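Local coordinates for protein putative laminarinase (Phanerochaete chrysosporium, PDB 2W39) that probably hydrolyses beta-1,3-linked glucans such as laminarin, as an extracellular family 16 glycoside hydrolase of a white-rot fungus, at residues 21-26 with 71-76; 52-57 with 289-294; 101-106 with 248-253; 114-119 with 130-135. One frame throughout, in Å; residues are numbered along the deposited sequence.

Overall arrangement
From the N terminus, interaction 1 comes first: loop 21-26 folds back on strand 69-76. Interaction 2 crosses it along the chain. Its first segment, 52-57, lies between the two segments of interaction 1, and its second, 289-294, lies near the C terminus. The long loop that interaction 2 closes contains interactions 3 and 4. Interaction 3 joins 101-106 to 248-253, and the short hairpin of interaction 4 falls between those two segments. Strands of interactions 1, 3 and 4 share one sheet, which carries the sugar site. Interaction 2 belongs to the other sheet of the sandwich. L52, L54 and W289 pack from there against the first.

Interaction 1: residues 21-26 with 71-76. With BGC (beta-D-glucopyranose), chain B.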
# COMPACT_ATOMS: atom_id res chain seq x y z
N GLU A 21 -9.16 -10.39 5.38
CA GLU A 21 -8.36 -11.20 6.29
C GLU A 21 -8.71 -10.81 7.72
O GLU A 21 -8.34 -9.72 8.18
CB GLU A 21 -6.89 -10.98 6.02
CG GLU A 21 -6.43 -11.34 4.61
CD GLU A 21 -4.92 -11.28 4.53
OE1 GLU A 21 -4.38 -10.22 4.14
OE2 GLU A 21 -4.29 -12.31 4.89
N ALA A 22 -9.40 -11.70 8.43
CA ALA A 22 -9.75 -11.47 9.82
C ALA A 22 -8.66 -12.13 10.65
O ALA A 22 -8.81 -13.25 11.15
CB ALA A 22 -11.11 -12.05 10.12
N ILE A 23 -7.54 -11.42 10.78
CA ILE A 23 -6.33 -11.96 11.37
C ILE A 23 -5.83 -11.02 12.45
O ILE A 23 -6.07 -9.81 12.38
CB ILE A 23 -5.21 -12.19 10.31
CG1 ILE A 23 -4.78 -10.88 9.62
CG2 ILE A 23 -5.65 -13.23 9.30
CD1 ILE A 23 -3.59 -11.02 8.70
N ALA A 24 -5.15 -11.57 13.44
CA ALA A 24 -4.34 -10.75 14.34
C ALA A 24 -3.34 -9.99 13.48
O ALA A 24 -2.71 -10.55 12.58
CB ALA A 24 -3.63 -11.61 15.36
N ASP A 25 -3.17 -8.70 13.75
CA ASP A 25 -2.32 -7.89 12.89
C ASP A 25 -0.86 -8.36 12.99
O ASP A 25 -0.26 -8.32 14.07
CB ASP A 25 -2.40 -6.42 13.27
CG ASP A 25 -1.59 -5.54 12.35
OD1 ASP A 25 -1.32 -6.03 11.22
OD2 ASP A 25 -1.19 -4.41 12.75
N PRO A 26 -0.25 -8.79 11.87
CA PRO A 26 1.17 -9.16 11.93
C PRO A 26 2.07 -8.01 12.40
O PRO A 26 3.15 -8.26 12.95
CB PRO A 26 1.48 -9.58 10.49
CG PRO A 26 0.16 -10.00 9.94
CD PRO A 26 -0.81 -9.04 10.53
N SER A 71 -11.15 -2.28 11.41
CA SER A 71 -10.63 -1.88 10.12
C SER A 71 -10.60 -3.12 9.23
O SER A 71 -11.07 -4.19 9.64
CB SER A 71 -9.23 -1.28 10.30
OG SER A 71 -8.82 -0.64 9.10
N VAL A 72 -10.03 -2.96 8.04
CA VAL A 72 -10.03 -4.04 7.07
C VAL A 72 -8.66 -4.21 6.41
O VAL A 72 -7.90 -3.24 6.25
CB VAL A 72 -11.14 -3.87 5.99
CG1 VAL A 72 -12.54 -3.87 6.63
CG2 VAL A 72 -10.92 -2.62 5.15
N ARG A 73 -8.40 -5.45 6.00
CA ARG A 73 -7.22 -5.86 5.25
C ARG A 73 -7.73 -6.82 4.19
O ARG A 73 -8.15 -7.93 4.51
CB ARG A 73 -6.23 -6.54 6.20
CG ARG A 73 -5.04 -7.19 5.49
CD ARG A 73 -3.95 -7.51 6.47
NE ARG A 73 -2.96 -8.44 5.92
CZ ARG A 73 -1.69 -8.52 6.32
NH1 ARG A 73 -1.18 -7.63 7.16
NH2 ARG A 73 -0.90 -9.46 5.82
N ILE A 74 -7.77 -6.36 2.95
CA ILE A 74 -8.29 -7.18 1.87
C ILE A 74 -7.16 -7.74 1.04
O ILE A 74 -6.13 -7.10 0.86
CB ILE A 74 -9.36 -6.43 1.01
CG1 ILE A 74 -8.79 -5.26 0.16
CG2 ILE A 74 -10.54 -5.97 1.90
CD1 ILE A 74 -9.75 -4.77 -0.91
N ARG A 75 -7.35 -8.95 0.53
CA ARG A 75 -6.30 -9.68 -0.16
C ARG A 75 -6.88 -10.30 -1.43
O ARG A 75 -7.92 -10.98 -1.39
CB ARG A 75 -5.77 -10.79 0.75
CG ARG A 75 -4.63 -11.58 0.11
CD ARG A 75 -4.15 -12.70 0.99
NE ARG A 75 -5.13 -13.79 1.07
CZ ARG A 75 -4.98 -14.87 1.83
NH1 ARG A 75 -3.92 -14.99 2.62
NH2 ARG A 75 -5.89 -15.83 1.80
N SER A 76 -6.21 -10.10 -2.56
CA SER A 76 -6.69 -10.72 -3.80
C SER A 76 -6.69 -12.23 -3.66
O SER A 76 -5.79 -12.81 -3.06
CB SER A 76 -5.85 -10.30 -5.02
OG SER A 76 -4.51 -10.75 -4.91
C2 BGC B . 5.30 -8.37 9.04
C3 BGC B . 5.65 -9.85 8.93
C4 BGC B . 4.61 -10.64 8.15
C5 BGC B . 4.33 -9.97 6.80
C6 BGC B . 3.18 -10.62 6.03
C1 BGC B . 5.03 -7.80 7.65
O2 BGC B . 6.40 -7.67 9.63
O3 BGC B . 5.76 -10.41 10.25
O4 BGC B . 5.09 -11.98 7.94
O5 BGC B . 4.00 -8.59 7.02
O6 BGC B . 1.91 -10.35 6.65
O HOH W 1 -9.91 -7.45 7.35
O HOH W 2 -1.63 -5.18 8.70
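One carboxylate, that of E21, faces two arginines of the same strand. E21 OE1 accepts from R73 NE at 2.9 Å in a hydrogen-bonded salt bridge. The oxygen lies in the guanidinium plane, but the N-H reaches it from above the carboxylate plane, 53° out. E21 OE2 is 3.5 Å from R75 NH1. This second bridge is one of charge alone, because the oxygen lies well out of the R75 guanidinium plane. R75 NH1 and R73 NH2 also form salt bridges with E107. The backbones meet too: E21 N donates to R73 O at 2.8 Å in an almost straight bond.

The R73 side chain is extended from CG to NE, which brings NE to E21 OE1 and the guanidinium to the sugar. I23 CD1 lies over one face of this guanidinium, toward the rim. P26 CD approaches R73 NH1 obliquely at 3.7 Å. The edge is taken by polar partners. R73 NH2 donates to O6 of the beta-glucose of chain B at 3.1 Å. A water that accepts from R73 NH1 at 2.9 Å donates to D25 OD1. These in-plane bonds are likely to fix the rotation of the guanidinium. D25 is held in turn by G29 N and T252 OG1 through OD2. The whole is a salt-bridge network in the glucan-binding cleft of a family 16 beta-sandwich, where R73 bonds a sugar hydroxyl.

Interaction 2: residues 52-57 with 289-294; sequences LILRAD and WDIASV. With NAG (2-acetamido-2-deoxy-beta-D-glucopyranose), chain C.
W289, L52 and L54 lose the most surface here, all on one face of an antiparallel strand pair. L54 pairs with W289 through two backbone bonds, and W289 N donates to L54 O at 2.8 Å. L52 pairs with I291 in the same way. On this face L54 CB lies 4.1 Å from W289 CD1, and L52 CD2 meets I291 CD1 at 4.3 Å. The tryptophan N-H is used elsewhere, as W289 NE1 donates to N250 O.

I53 and D290 form the non-hydrogen-bonded pair between these two and point to the other face. I53 CD1 rests on D290 CB at 3.6 Å, with the side chains crossing obliquely. D290 OD1 is held by a salt bridge to R90. An alanine in place of I53 would probably leave D290 CB and its carboxylate without the methyl that covers them.

Strand 288-297 lies between strands 51-55 and 83-89 at this point, and turns a corner at the classic beta bulge of A292 and S293 opposite D88. The L52, L54 and W289 face packs onto strands 69-76 and 246-253 of the other sheet.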
# COMPACT_ATOMS: atom_id res chain seq x y z
N LEU A 52 -14.89 1.86 -4.34
CA LEU A 52 -14.63 0.98 -3.21
C LEU A 52 -14.14 1.86 -2.08
O LEU A 52 -13.13 2.58 -2.23
CB LEU A 52 -13.56 -0.05 -3.56
CG LEU A 52 -13.11 -0.95 -2.42
CD1 LEU A 52 -14.16 -1.97 -2.06
CD2 LEU A 52 -11.75 -1.62 -2.71
N ILE A 53 -14.85 1.81 -0.95
CA ILE A 53 -14.39 2.45 0.27
C ILE A 53 -13.98 1.38 1.27
O ILE A 53 -14.71 0.40 1.50
CB ILE A 53 -15.50 3.31 0.93
CG1 ILE A 53 -16.09 4.35 -0.02
CG2 ILE A 53 -15.05 3.91 2.27
CD1 ILE A 53 -15.09 5.30 -0.52
N LEU A 54 -12.79 1.57 1.86
CA LEU A 54 -12.29 0.71 2.94
C LEU A 54 -11.94 1.68 4.06
O LEU A 54 -11.12 2.56 3.87
CB LEU A 54 -11.00 -0.03 2.53
CG LEU A 54 -11.11 -0.87 1.26
CD1 LEU A 54 -9.73 -1.36 0.85
CD2 LEU A 54 -12.11 -2.04 1.42
N ARG A 55 -12.59 1.54 5.22
CA ARG A 55 -12.47 2.56 6.26
C ARG A 55 -12.32 1.97 7.66
O ARG A 55 -12.66 0.82 7.92
CB ARG A 55 -13.68 3.51 6.23
CG ARG A 55 -15.03 2.81 6.42
CD ARG A 55 -16.16 3.73 6.91
NE ARG A 55 -16.49 4.82 6.00
CZ ARG A 55 -17.36 4.79 4.99
NH1 ARG A 55 -17.53 5.91 4.31
NH2 ARG A 55 -18.04 3.68 4.61
N ALA A 56 -11.81 2.82 8.55
CA ALA A 56 -11.81 2.58 9.99
C ALA A 56 -13.16 2.89 10.61
O ALA A 56 -13.87 3.78 10.15
CB ALA A 56 -10.79 3.49 10.64
N ASP A 57 -13.48 2.21 11.69
CA ASP A 57 -14.55 2.64 12.58
C ASP A 57 -14.25 4.06 13.06
O ASP A 57 -13.14 4.33 13.58
CB ASP A 57 -14.62 1.63 13.73
CG ASP A 57 -15.59 2.02 14.85
OD1 ASP A 57 -15.61 3.20 15.25
OD2 ASP A 57 -16.28 1.10 15.35
N TRP A 289 -9.73 4.56 2.52
CA TRP A 289 -9.40 4.45 1.11
C TRP A 289 -10.66 4.69 0.30
O TRP A 289 -11.72 4.18 0.64
CB TRP A 289 -8.94 3.02 0.80
CG TRP A 289 -7.62 2.59 1.35
CD1 TRP A 289 -7.40 1.83 2.48
CD2 TRP A 289 -6.34 2.81 0.76
NE1 TRP A 289 -6.04 1.61 2.64
CE2 TRP A 289 -5.37 2.18 1.58
CE3 TRP A 289 -5.91 3.49 -0.39
CZ2 TRP A 289 -4.01 2.20 1.28
CZ3 TRP A 289 -4.54 3.52 -0.68
CH2 TRP A 289 -3.61 2.88 0.15
N ASP A 290 -10.53 5.43 -0.81
CA ASP A 290 -11.58 5.51 -1.84
C ASP A 290 -10.85 5.16 -3.13
O ASP A 290 -9.97 5.92 -3.58
CB ASP A 290 -12.20 6.92 -1.88
CG ASP A 290 -13.22 7.10 -2.99
OD1 ASP A 290 -13.23 6.33 -3.96
OD2 ASP A 290 -14.01 8.07 -2.91
N ILE A 291 -11.17 3.99 -3.66
CA ILE A 291 -10.46 3.43 -4.81
C ILE A 291 -11.43 3.36 -5.99
O ILE A 291 -12.54 2.81 -5.86
CB ILE A 291 -9.88 2.06 -4.45
CG1 ILE A 291 -8.74 2.27 -3.43
CG2 ILE A 291 -9.38 1.33 -5.70
CD1 ILE A 291 -8.34 1.02 -2.66
N ALA A 292 -11.03 3.95 -7.11
CA ALA A 292 -11.83 3.95 -8.33
C ALA A 292 -11.68 2.63 -9.10
O ALA A 292 -12.67 2.14 -9.68
CB ALA A 292 -11.44 5.14 -9.23
N SER A 293 -10.47 2.08 -9.12
CA SER A 293 -10.23 0.80 -9.79
C SER A 293 -8.88 0.27 -9.39
O SER A 293 -7.96 1.04 -9.02
CB SER A 293 -10.27 0.95 -11.32
OG SER A 293 -9.29 1.86 -11.77
N VAL A 294 -8.75 -1.05 -9.49
CA VAL A 294 -7.44 -1.72 -9.49
C VAL A 294 -7.46 -2.65 -10.69
O VAL A 294 -8.40 -3.44 -10.83
CB VAL A 294 -7.15 -2.48 -8.18
CG1 VAL A 294 -5.82 -3.23 -8.29
CG2 VAL A 294 -7.12 -1.52 -6.98
C1 NAG C . -21.83 3.62 4.02
C2 NAG C . -23.02 4.59 4.21
C3 NAG C . -23.16 5.55 3.02
C4 NAG C . -21.83 6.15 2.59
C5 NAG C . -20.82 5.02 2.38
C6 NAG C . -19.47 5.55 1.88
C7 NAG C . -25.18 3.94 5.27
C8 NAG C . -26.40 3.09 5.09
N2 NAG C . -24.25 3.82 4.32
O3 NAG C . -24.06 6.61 3.34
O4 NAG C . -22.00 6.87 1.40
O5 NAG C . -20.67 4.33 3.61
O6 NAG C . -18.87 6.39 2.84
O7 NAG C . -25.08 4.69 6.25

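Interaction 3: residues 101-106 with 248-253. With LGC (D-glucono-1,5-lactone), chain D; BGC (beta-D-glucopyranose), chain E.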
# COMPACT_ATOMS: atom_id res chain seq x y z
N ALA A 101 -1.59 0.77 3.73
CA ALA A 101 -0.69 0.21 2.74
C ALA A 101 -1.44 -0.43 1.58
O ALA A 101 -2.52 -1.01 1.76
CB ALA A 101 0.26 -0.80 3.38
N ALA A 102 -0.83 -0.33 0.40
CA ALA A 102 -1.21 -1.14 -0.77
C ALA A 102 0.09 -1.82 -1.20
O ALA A 102 1.11 -1.15 -1.42
CB ALA A 102 -1.79 -0.28 -1.89
N TRP A 103 0.07 -3.14 -1.29
CA TRP A 103 1.31 -3.90 -1.37
C TRP A 103 1.05 -5.28 -1.93
O TRP A 103 -0.09 -5.66 -2.15
CB TRP A 103 1.99 -3.92 0.01
CG TRP A 103 1.19 -4.46 1.15
CD1 TRP A 103 0.03 -3.94 1.69
CD2 TRP A 103 1.58 -5.52 2.01
NE1 TRP A 103 -0.34 -4.66 2.80
CE2 TRP A 103 0.60 -5.64 3.03
CE3 TRP A 103 2.68 -6.40 2.03
CZ2 TRP A 103 0.69 -6.57 4.05
CZ3 TRP A 103 2.77 -7.32 3.06
CH2 TRP A 103 1.77 -7.40 4.04
N GLU A 104 2.14 -6.01 -2.13
CA GLU A 104 2.05 -7.41 -2.55
C GLU A 104 3.00 -8.24 -1.72
O GLU A 104 4.11 -7.79 -1.39
CB GLU A 104 2.40 -7.61 -4.03
CG GLU A 104 1.54 -6.81 -4.97
CD GLU A 104 1.80 -7.13 -6.43
OE1 GLU A 104 2.77 -7.84 -6.74
OE2 GLU A 104 1.01 -6.65 -7.28
N THR A 105 2.58 -9.45 -1.39
CA THR A 105 3.48 -10.39 -0.73
C THR A 105 2.95 -11.81 -0.86
O THR A 105 1.85 -12.03 -1.37
CB THR A 105 3.67 -10.01 0.77
OG1 THR A 105 4.81 -10.69 1.29
CG2 THR A 105 2.44 -10.37 1.60
N ASP A 106 3.76 -12.75 -0.38
CA ASP A 106 3.33 -14.11 -0.13
C ASP A 106 3.42 -14.31 1.39
O ASP A 106 4.52 -14.47 1.95
CB ASP A 106 4.25 -15.06 -0.91
CG ASP A 106 3.87 -16.50 -0.77
OD1 ASP A 106 3.14 -16.85 0.17
OD2 ASP A 106 4.34 -17.32 -1.61
N ILE A 248 -2.55 -6.83 -1.49
CA ILE A 248 -3.17 -6.52 -0.19
C ILE A 248 -3.37 -5.02 -0.08
O ILE A 248 -2.48 -4.23 -0.43
CB ILE A 248 -2.32 -7.07 0.99
CG1 ILE A 248 -2.14 -8.59 0.84
CG2 ILE A 248 -2.97 -6.71 2.35
CD1 ILE A 248 -1.24 -9.22 1.89
N ILE A 249 -4.54 -4.62 0.41
CA ILE A 249 -4.83 -3.22 0.71
C ILE A 249 -5.40 -3.19 2.12
O ILE A 249 -6.35 -3.91 2.42
CB ILE A 249 -5.81 -2.57 -0.28
CG1 ILE A 249 -5.32 -2.76 -1.72
CG2 ILE A 249 -6.01 -1.10 0.07
CD1 ILE A 249 -6.37 -2.39 -2.78
N ASN A 250 -4.80 -2.39 3.01
CA ASN A 250 -5.17 -2.44 4.42
C ASN A 250 -5.03 -1.10 5.11
O ASN A 250 -4.43 -0.17 4.57
CB ASN A 250 -4.34 -3.50 5.18
CG ASN A 250 -2.90 -3.08 5.34
OD1 ASN A 250 -2.11 -3.21 4.39
ND2 ASN A 250 -2.54 -2.54 6.50
N LEU A 251 -5.55 -1.06 6.32
CA LEU A 251 -5.32 0.07 7.22
C LEU A 251 -5.16 -0.48 8.63
O LEU A 251 -6.10 -1.05 9.19
CB LEU A 251 -6.50 1.04 7.15
CG LEU A 251 -6.52 2.13 8.23
CD1 LEU A 251 -5.28 3.04 8.15
CD2 LEU A 251 -7.81 2.95 8.13
N THR A 252 -3.96 -0.34 9.18
CA THR A 252 -3.75 -0.61 10.60
C THR A 252 -3.51 0.70 11.35
O THR A 252 -3.48 1.78 10.73
CB THR A 252 -2.65 -1.69 10.85
OG1 THR A 252 -2.78 -2.13 12.21
CG2 THR A 252 -1.24 -1.19 10.58
N PHE A 253 -3.36 0.62 12.67
CA PHE A 253 -3.12 1.80 13.51
C PHE A 253 -2.02 1.47 14.50
O PHE A 253 -1.99 0.36 15.03
CB PHE A 253 -4.37 2.22 14.30
CG PHE A 253 -5.63 2.20 13.48
CD1 PHE A 253 -6.51 1.12 13.56
CD2 PHE A 253 -5.93 3.25 12.62
CE1 PHE A 253 -7.68 1.08 12.79
CE2 PHE A 253 -7.09 3.22 11.85
CZ PHE A 253 -7.96 2.14 11.94
C1 LGC D . 5.94 -3.88 5.63
C2 LGC D . 5.97 -5.08 6.52
O5 LGC D . 4.73 -3.41 4.96
O1 LGC D . 6.97 -3.24 5.45
O2 LGC D . 6.99 -6.00 6.10
C3 LGC D . 4.59 -5.75 6.58
O3 LGC D . 4.50 -6.58 7.76
C4 LGC D . 3.49 -4.69 6.59
O4 LGC D . 2.23 -5.26 6.91
C5 LGC D . 3.47 -4.07 5.20
C6 LGC D . 2.36 -3.05 4.95
O6 LGC D . 2.36 -1.99 5.92
C2 BGC E . 5.96 -4.63 6.57
C3 BGC E . 4.74 -5.56 6.56
C4 BGC E . 3.49 -4.70 6.60
C5 BGC E . 3.41 -3.96 5.28
C6 BGC E . 2.13 -3.14 5.16
C1 BGC E . 5.82 -3.34 5.73
O1 BGC E . 6.18 -2.21 6.53
O2 BGC E . 7.12 -5.36 6.14
O3 BGC E . 4.79 -6.48 7.66
O4 BGC E . 2.32 -5.51 6.79
O5 BGC E . 4.54 -3.08 5.12
O6 BGC E . 2.29 -1.90 5.86
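W103 and N250 share a side-chain hydrogen bond on one face of an antiparallel strand pair. W103 NE1 donates to N250 OD1 at 2.8 Å, with an N-H...O angle of 144°. The oxygen is somewhat tilted out of the indole plane, and the amide plane stands 74° from the ring. N250 ND2 has a weak bond to Y33 OH.

A101/N250 and W103/I248 are the hydrogen-bonded pairs of the backbone. A101 N donates to N250 O at 3.1 Å, and A101 O accepts from N250 N at 2.9 Å. W103 and I248 exchange two more bonds, I248 N to W103 O being nearly straight at 177°. A102 and I249 bond instead to the strands on the outer sides, A102 to I118 and I119, and I249 to I74. N250 O serves two donors, since W289 NE1 also reaches it. The A101 and I248 carbonyls each take in addition a CA-H from the I249 and A102 pair.

This is the concave sheet of the family 16 beta-sandwich, and its A101, W103, I248 and N250 face looks toward the sugar cleft. The indole is packed on both faces. I248 CB makes a CH-pi contact from one, 3.9 Å from the centroid of the five-membered ring. On the opposite face lies C6 of the gluconolactone, or of the beta-glucose modelled at the same place. A101 CB touches the lactone C6 at 3.5 Å. Farther along, T105 CG2 packs on I248 CD1 at 3.9 Å, while T105 OG1 is hydrogen-bonded to G114 O.

Interaction 4: residues 114-119 with 130-135. With LGC (D-glucono-1,5-lactone), chain D; BGC (beta-D-glucopyranose), chain E.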
# COMPACT_ATOMS: atom_id res chain seq x y z
N GLY A 114 9.11 -12.67 -0.98
CA GLY A 114 9.20 -11.25 -1.27
C GLY A 114 8.02 -10.46 -0.76
O GLY A 114 6.97 -10.99 -0.37
N GLU A 115 8.21 -9.14 -0.77
CA GLU A 115 7.19 -8.16 -0.44
C GLU A 115 7.54 -6.91 -1.21
O GLU A 115 8.71 -6.49 -1.22
CB GLU A 115 7.18 -7.86 1.06
CG GLU A 115 6.29 -6.69 1.46
CD GLU A 115 6.32 -6.36 2.93
OE1 GLU A 115 6.87 -7.14 3.74
OE2 GLU A 115 5.77 -5.31 3.31
N VAL A 116 6.57 -6.31 -1.89
CA VAL A 116 6.75 -4.97 -2.47
C VAL A 116 5.65 -4.06 -1.95
O VAL A 116 4.46 -4.32 -2.16
CB VAL A 116 6.82 -4.96 -4.03
CG1 VAL A 116 5.65 -5.73 -4.65
CG2 VAL A 116 6.87 -3.51 -4.52
N ASP A 117 6.08 -3.00 -1.28
CA ASP A 117 5.16 -1.99 -0.75
C ASP A 117 5.06 -0.89 -1.77
O ASP A 117 6.07 -0.28 -2.13
CB ASP A 117 5.65 -1.46 0.59
CG ASP A 117 5.93 -2.58 1.57
OD1 ASP A 117 5.05 -3.46 1.74
OD2 ASP A 117 7.02 -2.63 2.14
N ILE A 118 3.85 -0.65 -2.27
CA ILE A 118 3.60 0.29 -3.35
C ILE A 118 3.16 1.65 -2.80
O ILE A 118 3.70 2.69 -3.20
CB ILE A 118 2.55 -0.29 -4.33
CG1 ILE A 118 3.05 -1.63 -4.89
CG2 ILE A 118 2.26 0.71 -5.43
CD1 ILE A 118 1.98 -2.45 -5.63
N ILE A 119 2.18 1.62 -1.89
CA ILE A 119 1.76 2.79 -1.14
C ILE A 119 1.94 2.45 0.32
O ILE A 119 1.43 1.44 0.79
CB ILE A 119 0.28 3.14 -1.38
CG1 ILE A 119 -0.02 3.22 -2.89
CG2 ILE A 119 -0.07 4.44 -0.64
CD1 ILE A 119 -1.50 3.44 -3.23
N MET A 130 8.23 3.36 -1.13
CA MET A 130 8.10 2.16 -1.95
C MET A 130 9.30 1.29 -1.60
O MET A 130 10.44 1.76 -1.65
CB MET A 130 8.09 2.54 -3.42
CG MET A 130 6.84 3.38 -3.76
SD MET A 130 7.11 4.74 -4.91
CE MET A 130 8.19 5.80 -3.92
N THR A 131 9.06 0.04 -1.20
CA THR A 131 10.07 -0.74 -0.49
C THR A 131 9.96 -2.20 -0.87
O THR A 131 8.84 -2.74 -0.98
CB THR A 131 9.86 -0.60 1.03
OG1 THR A 131 9.78 0.79 1.38
CG2 THR A 131 10.97 -1.23 1.82
N LEU A 132 11.11 -2.86 -1.01
CA LEU A 132 11.11 -4.32 -1.09
C LEU A 132 11.61 -4.91 0.22
O LEU A 132 12.54 -4.37 0.85
CB LEU A 132 12.00 -4.86 -2.20
CG LEU A 132 11.83 -4.26 -3.59
CD1 LEU A 132 12.68 -5.02 -4.59
CD2 LEU A 132 10.38 -4.23 -4.05
N HIS A 133 11.03 -6.04 0.61
CA HIS A 133 11.52 -6.85 1.72
C HIS A 133 11.73 -8.25 1.19
O HIS A 133 10.83 -8.82 0.58
CB HIS A 133 10.49 -6.92 2.85
CG HIS A 133 10.05 -5.59 3.39
ND1 HIS A 133 10.31 -5.19 4.68
CD2 HIS A 133 9.33 -4.60 2.82
CE1 HIS A 133 9.78 -3.99 4.87
NE2 HIS A 133 9.19 -3.61 3.76
N THR A 134 12.93 -8.79 1.40
CA THR A 134 13.31 -10.09 0.85
C THR A 134 14.10 -10.87 1.89
O THR A 134 14.44 -10.36 2.97
CB THR A 134 14.18 -9.94 -0.42
OG1 THR A 134 15.44 -9.37 -0.06
CG2 THR A 134 13.51 -9.07 -1.48
N GLY A 135 14.43 -12.10 1.52
CA GLY A 135 15.50 -12.84 2.20
C GLY A 135 16.89 -12.43 1.72
O GLY A 135 17.10 -11.39 1.09
C1 LGC D . 5.94 -3.88 5.63
C2 LGC D . 5.97 -5.08 6.52
O5 LGC D . 4.73 -3.41 4.96
O1 LGC D . 6.97 -3.24 5.45
O2 LGC D . 6.99 -6.00 6.10
C3 LGC D . 4.59 -5.75 6.58
O3 LGC D . 4.50 -6.58 7.76
C4 LGC D . 3.49 -4.69 6.59
O4 LGC D . 2.23 -5.26 6.91
C5 LGC D . 3.47 -4.07 5.20
C6 LGC D . 2.36 -3.05 4.95
O6 LGC D . 2.36 -1.99 5.92
C2 BGC E . 5.96 -4.63 6.57
C3 BGC E . 4.74 -5.56 6.56
C4 BGC E . 3.49 -4.70 6.60
C5 BGC E . 3.41 -3.96 5.28
C6 BGC E . 2.13 -3.14 5.16
C1 BGC E . 5.82 -3.34 5.73
O1 BGC E . 6.18 -2.21 6.53
O2 BGC E . 7.12 -5.36 6.14
O3 BGC E . 4.79 -6.48 7.66
O4 BGC E . 2.32 -5.51 6.79
O5 BGC E . 4.54 -3.08 5.12
O6 BGC E . 2.29 -1.90 5.86
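E115, V116 and D117 run antiparallel to T131, L132 and H133, their short axes 4.7 Å apart. D117 N donates to T131 O at 2.8 Å, and H133 N donates to E115 O. E115, D117 and H133 project from the same face toward the bound sugar.

The E115 carboxylate stacks on the H133 imidazole, the two planes 11° apart, with E115 OE1 over the ring toward its rim. The extended E115 side chain lies alongside H133 and points the same way. The D117 carboxylate instead meets the ring at its edge, turned 71° to it. H133 NE2 gives D117 OD2 a weak, bent bond of 2.9 Å, and its ND1 is bonded to N162 OD1. E115 OE2 and D117 OD1 are 2.5 Å apart.

The gluconolactone lies against all three: E115 OE1 is 2.6 Å from its O2, and H133 NE2 is 2.8 Å from its O1. E115 OE1 also accepts from W110 NE1. E115 and D117 belong to the E-x-D-x-x-E signature of family 16, with E120 as its last acid. An alanine at H133 would probably leave D117 OD2 and N162 OD1 without this donor and the E115 carboxylate without its stacking partner.

On the other face, in one of the two conformers of V116, its CG2 lies 3.6 Å from L132 CD2. Both residues touch I196 of strand 195-202 in the second sheet. The hairpin itself lies between strands 98-105 and 165-168.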